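Local coordinates for putative flagella-related protein H (Methanocaldococcus jannaschii DSM 2661, PDB 4WIA) that probably binds and hydrolyses ATP with magnesium as a component of the archaellum, the motility filament of archaea, with a suggested regulatory role in its assembly, at residues Ser28-Glu33 against Ala180-Arg185; Leu198-Lys203 against Tyr211-Val216. One frame throughout, in Å; residues are numbered along the deposited sequence.

Contact 1. Residues Ser28-Glu33 against Ala180-Arg185; sequences SLIIIE and ATMLIR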
# COMPACT_ATOMS: atom_id res chain seq x y z
N SER A 28 5.34 -14.71 15.85
CA SER A 28 4.22 -14.98 16.75
C SER A 28 3.58 -16.35 16.40
O SER A 28 3.45 -16.71 15.22
CB SER A 28 3.17 -13.87 16.63
OG SER A 28 3.64 -12.65 17.23
N LEU A 29 3.18 -17.06 17.44
CA LEU A 29 2.24 -18.10 17.34
C LEU A 29 0.94 -17.66 18.04
O LEU A 29 0.84 -17.61 19.28
CB LEU A 29 2.75 -19.37 18.01
CG LEU A 29 1.74 -20.54 18.03
CD1 LEU A 29 1.40 -21.05 16.65
CD2 LEU A 29 2.30 -21.68 18.88
N ILE A 30 -0.07 -17.41 17.23
CA ILE A 30 -1.30 -16.91 17.69
C ILE A 30 -2.28 -18.05 17.75
O ILE A 30 -2.50 -18.76 16.77
CB ILE A 30 -1.85 -15.87 16.70
CG1 ILE A 30 -0.79 -14.81 16.41
CG2 ILE A 30 -3.12 -15.24 17.26
CD1 ILE A 30 -1.27 -13.62 15.61
N ILE A 31 -2.87 -18.25 18.90
CA ILE A 31 -3.92 -19.24 19.04
C ILE A 31 -5.25 -18.54 19.28
O ILE A 31 -5.38 -17.75 20.21
CB ILE A 31 -3.62 -20.17 20.25
CG1 ILE A 31 -2.31 -20.91 20.02
CG2 ILE A 31 -4.76 -21.17 20.46
CD1 ILE A 31 -2.31 -21.81 18.80
N ILE A 32 -6.22 -18.84 18.45
CA ILE A 32 -7.55 -18.32 18.61
C ILE A 32 -8.49 -19.40 19.04
O ILE A 32 -8.78 -20.29 18.28
CB ILE A 32 -8.04 -17.67 17.32
CG1 ILE A 32 -7.01 -16.61 16.86
CG2 ILE A 32 -9.38 -17.02 17.58
CD1 ILE A 32 -7.29 -16.05 15.46
N GLU A 33 -8.91 -19.35 20.29
CA GLU A 33 -9.61 -20.45 20.90
C GLU A 33 -11.01 -20.01 21.26
O GLU A 33 -11.20 -19.04 22.01
CB GLU A 33 -8.87 -20.90 22.19
CG GLU A 33 -9.68 -21.86 23.08
CD GLU A 33 -8.97 -22.39 24.31
OE1 GLU A 33 -7.86 -21.90 24.64
OE2 GLU A 33 -9.52 -23.34 24.94
N ALA A 180 1.40 -20.89 22.93
CA ALA A 180 1.01 -19.66 22.24
C ALA A 180 1.90 -18.46 22.67
O ALA A 180 2.19 -18.32 23.84
CB ALA A 180 -0.45 -19.36 22.54
N THR A 181 2.32 -17.61 21.73
CA THR A 181 2.86 -16.33 22.10
C THR A 181 1.72 -15.30 22.24
O THR A 181 1.80 -14.39 23.08
CB THR A 181 3.88 -15.81 21.08
OG1 THR A 181 3.22 -15.52 19.84
CG2 THR A 181 4.96 -16.81 20.90
N MSE A 182 0.68 -15.43 21.43
CA MSE A 182 -0.49 -14.61 21.55
C MSE A 182 -1.67 -15.53 21.67
O MSE A 182 -1.93 -16.32 20.80
CB MSE A 182 -0.61 -13.72 20.33
CG MSE A 182 -1.78 -12.74 20.47
SE MSE A 182 -1.88 -11.67 18.86
CE MSE A 182 -3.00 -10.24 19.53
N LEU A 183 -2.42 -15.41 22.75
CA LEU A 183 -3.60 -16.18 22.94
C LEU A 183 -4.86 -15.31 22.99
O LEU A 183 -4.98 -14.41 23.82
CB LEU A 183 -3.50 -16.95 24.23
CG LEU A 183 -4.73 -17.82 24.57
CD1 LEU A 183 -4.85 -19.04 23.64
CD2 LEU A 183 -4.69 -18.27 26.04
N ILE A 184 -5.81 -15.62 22.12
CA ILE A 184 -7.01 -14.88 21.99
C ILE A 184 -8.16 -15.82 22.16
O ILE A 184 -8.26 -16.85 21.46
CB ILE A 184 -7.14 -14.26 20.60
CG1 ILE A 184 -5.95 -13.39 20.30
CG2 ILE A 184 -8.42 -13.44 20.53
CD1 ILE A 184 -5.90 -12.91 18.86
N ARG A 185 -9.07 -15.48 23.07
CA ARG A 185 -10.28 -16.26 23.26
C ARG A 185 -11.50 -15.53 22.75
O ARG A 185 -11.72 -14.37 23.09
CB ARG A 185 -10.44 -16.62 24.74
CG ARG A 185 -11.76 -17.29 25.09
CD ARG A 185 -11.71 -17.93 26.45
NE ARG A 185 -13.04 -18.08 27.01
CZ ARG A 185 -13.83 -19.16 26.87
NH1 ARG A 185 -13.45 -20.24 26.19
NH2 ARG A 185 -15.03 -19.15 27.45
O HOH W 1 3.09 -12.83 19.70
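Ile30 to Glu33 run parallel to Met182 to Arg185, pair by pair, the two strand axes 4.7 Å apart at their closest and 14° from parallel. Ile31 N donates to Met182 O, Ile184 N to Ile31 O and Glu33 N to Ile184 O, each bond nearly straight. At the start of the pair Leu29 O takes two amides: Thr181 N, in the carbonyl plane on a lone pair, and Met182 N, from above that plane.

Thr181 follows Ala180, the first residue after helix 170-179 to leave helical geometry, and its hydroxyl stands in for a backbone acceptor. With OG1 between the backbone N and the carbonyl carbon (chi1 67°), it receives Leu29 N at 2.9 Å. Beta-branched isoleucines suit the extended chain. Ile30 lies alongside the outstretched selenomethionine Met182, its CD1 3.8 Å from SE, while its other branch, CG2, meets Ile184 CD1 at 4.0 Å. On the opposite face Ile31 CG1 presses on Ala180 CB at 3.5 Å, closer than usual carbon contact, so a side chain as small as alanine suits the place, and Leu183 CD1 reaches Ile31 CB at 3.8 Å. Glu33 and Arg185 are cross-strand neighbours, yet each has its salt bridge with another residue, Arg177 and Glu187 respectively.

Strand 29-33 leads into the probable P-loop, and the side chain of Ile32 lies near Lys40, an ATP-binding residue by similarity. Strand 158-163 bonds to the other edge of strand 29-33, strand 194-204 flanks 182-191, and helix 142-153 covers Leu29 through Met146 and Phe149.

Contact 2. Residues Leu198-Lys203 against Tyr211-Val216; sequences LAKILK and YQKNIV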
# COMPACT_ATOMS: atom_id res chain seq x y z
N LEU A 198 -16.74 -11.19 21.04
CA LEU A 198 -15.70 -10.61 21.84
C LEU A 198 -14.49 -11.45 21.64
O LEU A 198 -14.58 -12.66 21.77
CB LEU A 198 -16.09 -10.60 23.32
CG LEU A 198 -14.96 -10.22 24.28
CD1 LEU A 198 -14.69 -8.73 24.21
CD2 LEU A 198 -15.31 -10.60 25.71
N ALA A 199 -13.38 -10.79 21.34
CA ALA A 199 -12.07 -11.40 21.28
C ALA A 199 -11.25 -10.85 22.42
O ALA A 199 -10.97 -9.67 22.46
CB ALA A 199 -11.42 -11.05 19.99
N LYS A 200 -10.89 -11.69 23.39
CA LYS A 200 -10.13 -11.26 24.50
C LYS A 200 -8.68 -11.77 24.40
O LYS A 200 -8.44 -12.97 24.20
CB LYS A 200 -10.78 -11.75 25.75
CG LYS A 200 -10.20 -11.13 27.00
CD LYS A 200 -10.89 -11.71 28.22
CE LYS A 200 -11.13 -10.69 29.30
NZ LYS A 200 -12.25 -11.20 30.13
N ILE A 201 -7.73 -10.87 24.60
CA ILE A 201 -6.34 -11.21 24.43
C ILE A 201 -5.85 -11.61 25.80
O ILE A 201 -5.51 -10.78 26.61
CB ILE A 201 -5.55 -10.03 23.87
CG1 ILE A 201 -6.01 -9.74 22.44
CG2 ILE A 201 -4.05 -10.35 23.94
CD1 ILE A 201 -5.37 -8.54 21.76
N LEU A 202 -5.80 -12.92 26.04
CA LEU A 202 -5.38 -13.43 27.34
C LEU A 202 -3.89 -13.37 27.54
O LEU A 202 -3.44 -13.33 28.64
CB LEU A 202 -5.83 -14.85 27.50
CG LEU A 202 -7.32 -15.08 27.36
CD1 LEU A 202 -7.64 -16.57 27.38
CD2 LEU A 202 -8.06 -14.36 28.47
N LYS A 203 -3.12 -13.28 26.47
CA LYS A 203 -1.67 -13.31 26.58
C LYS A 203 -1.11 -12.78 25.32
O LYS A 203 -1.66 -13.01 24.26
CB LYS A 203 -1.28 -14.76 26.74
CG LYS A 203 0.20 -15.09 26.78
CD LYS A 203 0.30 -16.62 26.76
CE LYS A 203 1.70 -17.13 26.75
NZ LYS A 203 1.64 -18.59 26.51
N TYR A 211 -2.15 -2.19 24.07
CA TYR A 211 -3.15 -2.85 23.27
C TYR A 211 -4.44 -2.99 24.03
O TYR A 211 -4.48 -2.85 25.26
CB TYR A 211 -2.60 -4.23 22.73
CG TYR A 211 -2.20 -5.19 23.77
CD1 TYR A 211 -0.93 -5.14 24.36
CD2 TYR A 211 -3.10 -6.13 24.22
CE1 TYR A 211 -0.59 -6.01 25.36
CE2 TYR A 211 -2.77 -7.02 25.24
CZ TYR A 211 -1.53 -6.98 25.79
OH TYR A 211 -1.27 -7.85 26.81
N GLN A 212 -5.52 -3.24 23.32
CA GLN A 212 -6.83 -3.44 23.96
C GLN A 212 -6.96 -4.91 24.35
O GLN A 212 -6.71 -5.75 23.56
CB GLN A 212 -8.01 -3.09 23.04
CG GLN A 212 -8.15 -1.67 22.64
CD GLN A 212 -8.12 -0.73 23.79
OE1 GLN A 212 -7.07 -0.19 24.12
NE2 GLN A 212 -9.26 -0.51 24.41
N LYS A 213 -7.36 -5.18 25.58
CA LYS A 213 -7.57 -6.52 26.04
C LYS A 213 -8.85 -7.13 25.49
O LYS A 213 -8.88 -8.29 25.09
CB LYS A 213 -7.64 -6.53 27.56
CG LYS A 213 -7.40 -7.90 28.13
CD LYS A 213 -7.15 -7.93 29.62
CE LYS A 213 -7.07 -9.37 30.11
NZ LYS A 213 -6.77 -9.43 31.57
N ASN A 214 -9.93 -6.36 25.49
CA ASN A 214 -11.21 -6.83 24.98
C ASN A 214 -11.54 -6.16 23.69
O ASN A 214 -11.70 -4.99 23.66
CB ASN A 214 -12.27 -6.53 25.97
CG ASN A 214 -12.08 -7.30 27.25
OD1 ASN A 214 -12.14 -8.53 27.25
ND2 ASN A 214 -11.84 -6.59 28.33
N ILE A 215 -11.68 -6.92 22.63
CA ILE A 215 -12.04 -6.32 21.34
C ILE A 215 -13.44 -6.81 20.95
O ILE A 215 -13.65 -7.99 20.66
CB ILE A 215 -11.01 -6.67 20.28
CG1 ILE A 215 -9.64 -6.10 20.68
CG2 ILE A 215 -11.42 -6.09 18.95
CD1 ILE A 215 -8.49 -6.68 19.86
N VAL A 216 -14.42 -5.90 21.01
CA VAL A 216 -15.78 -6.23 20.62
C VAL A 216 -15.98 -5.95 19.13
O VAL A 216 -15.50 -4.96 18.62
CB VAL A 216 -16.80 -5.45 21.42
CG1 VAL A 216 -18.21 -5.83 21.01
CG2 VAL A 216 -16.58 -5.70 22.91
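Lys200 and Asn214 lie side by side as a non-hydrogen-bonded antiparallel pair, with Asn214 OD1 against the lysine's methylenes: 3.3 Å from CG and 3.1 Å from CE. CG, anti to the backbone N (chi1 -169°), comes beside OD1, and the bend at chi3 brings CE close to the same oxygen. An alanine in place of Lys200 removes CG and CE, and would probably leave OD1 of Asn214 without those neighbours and the amide freer to turn. Leu198 CD1 rests on Asn214 CB at 3.7 Å and on Val216 CG2 at 3.8 Å, so leucine gives this face an apolar branch that touches both neighbours.

On the other face small Ala199 pairs with bulkier Ile215. Ile201 CD1 meets Ile215 CD1 at 4.1 Å, and its CG2 approaches Tyr211 CE2 at 3.8 Å, the two side chains crossing at a slant.

Three backbone bonds fix this register: Ala199 and Ile215 exchange N-H and C=O, and Ile201 N donates to Lys213 O at 2.9 Å. Farther out, Tyr204 packs edge-to-face with Tyr211. Strand 194-204 is the inner arm of the hairpin, bonded along its other edge to strand 182-191, where Leu202 and Lys203 form a classic beta bulge opposite Leu183.

Contact 1 and contact 2 belong to one mixed sheet, their centres about 11 Å apart. They follow in series along the chain: 28-33 with 180-185 closes before 198-203 with 211-216 opens. The join is direct, because strands 182-191 and 194-204 are sheet neighbours: Leu183 O accepts from Leu202 N, Lys203 NZ reaches Ala180 O, and Met182 packs on Ile201. Across the sheet the strand direction changes here, from the parallel P-loop NTPase core represented by contact 1 to the antiparallel strands that include contact 2. Strand 182-191 lies between strand 29-33, which leads into the probable nucleotide-binding loop, and the hairpin, where Lys196, an ATP ligand by similarity, lies close to Val216.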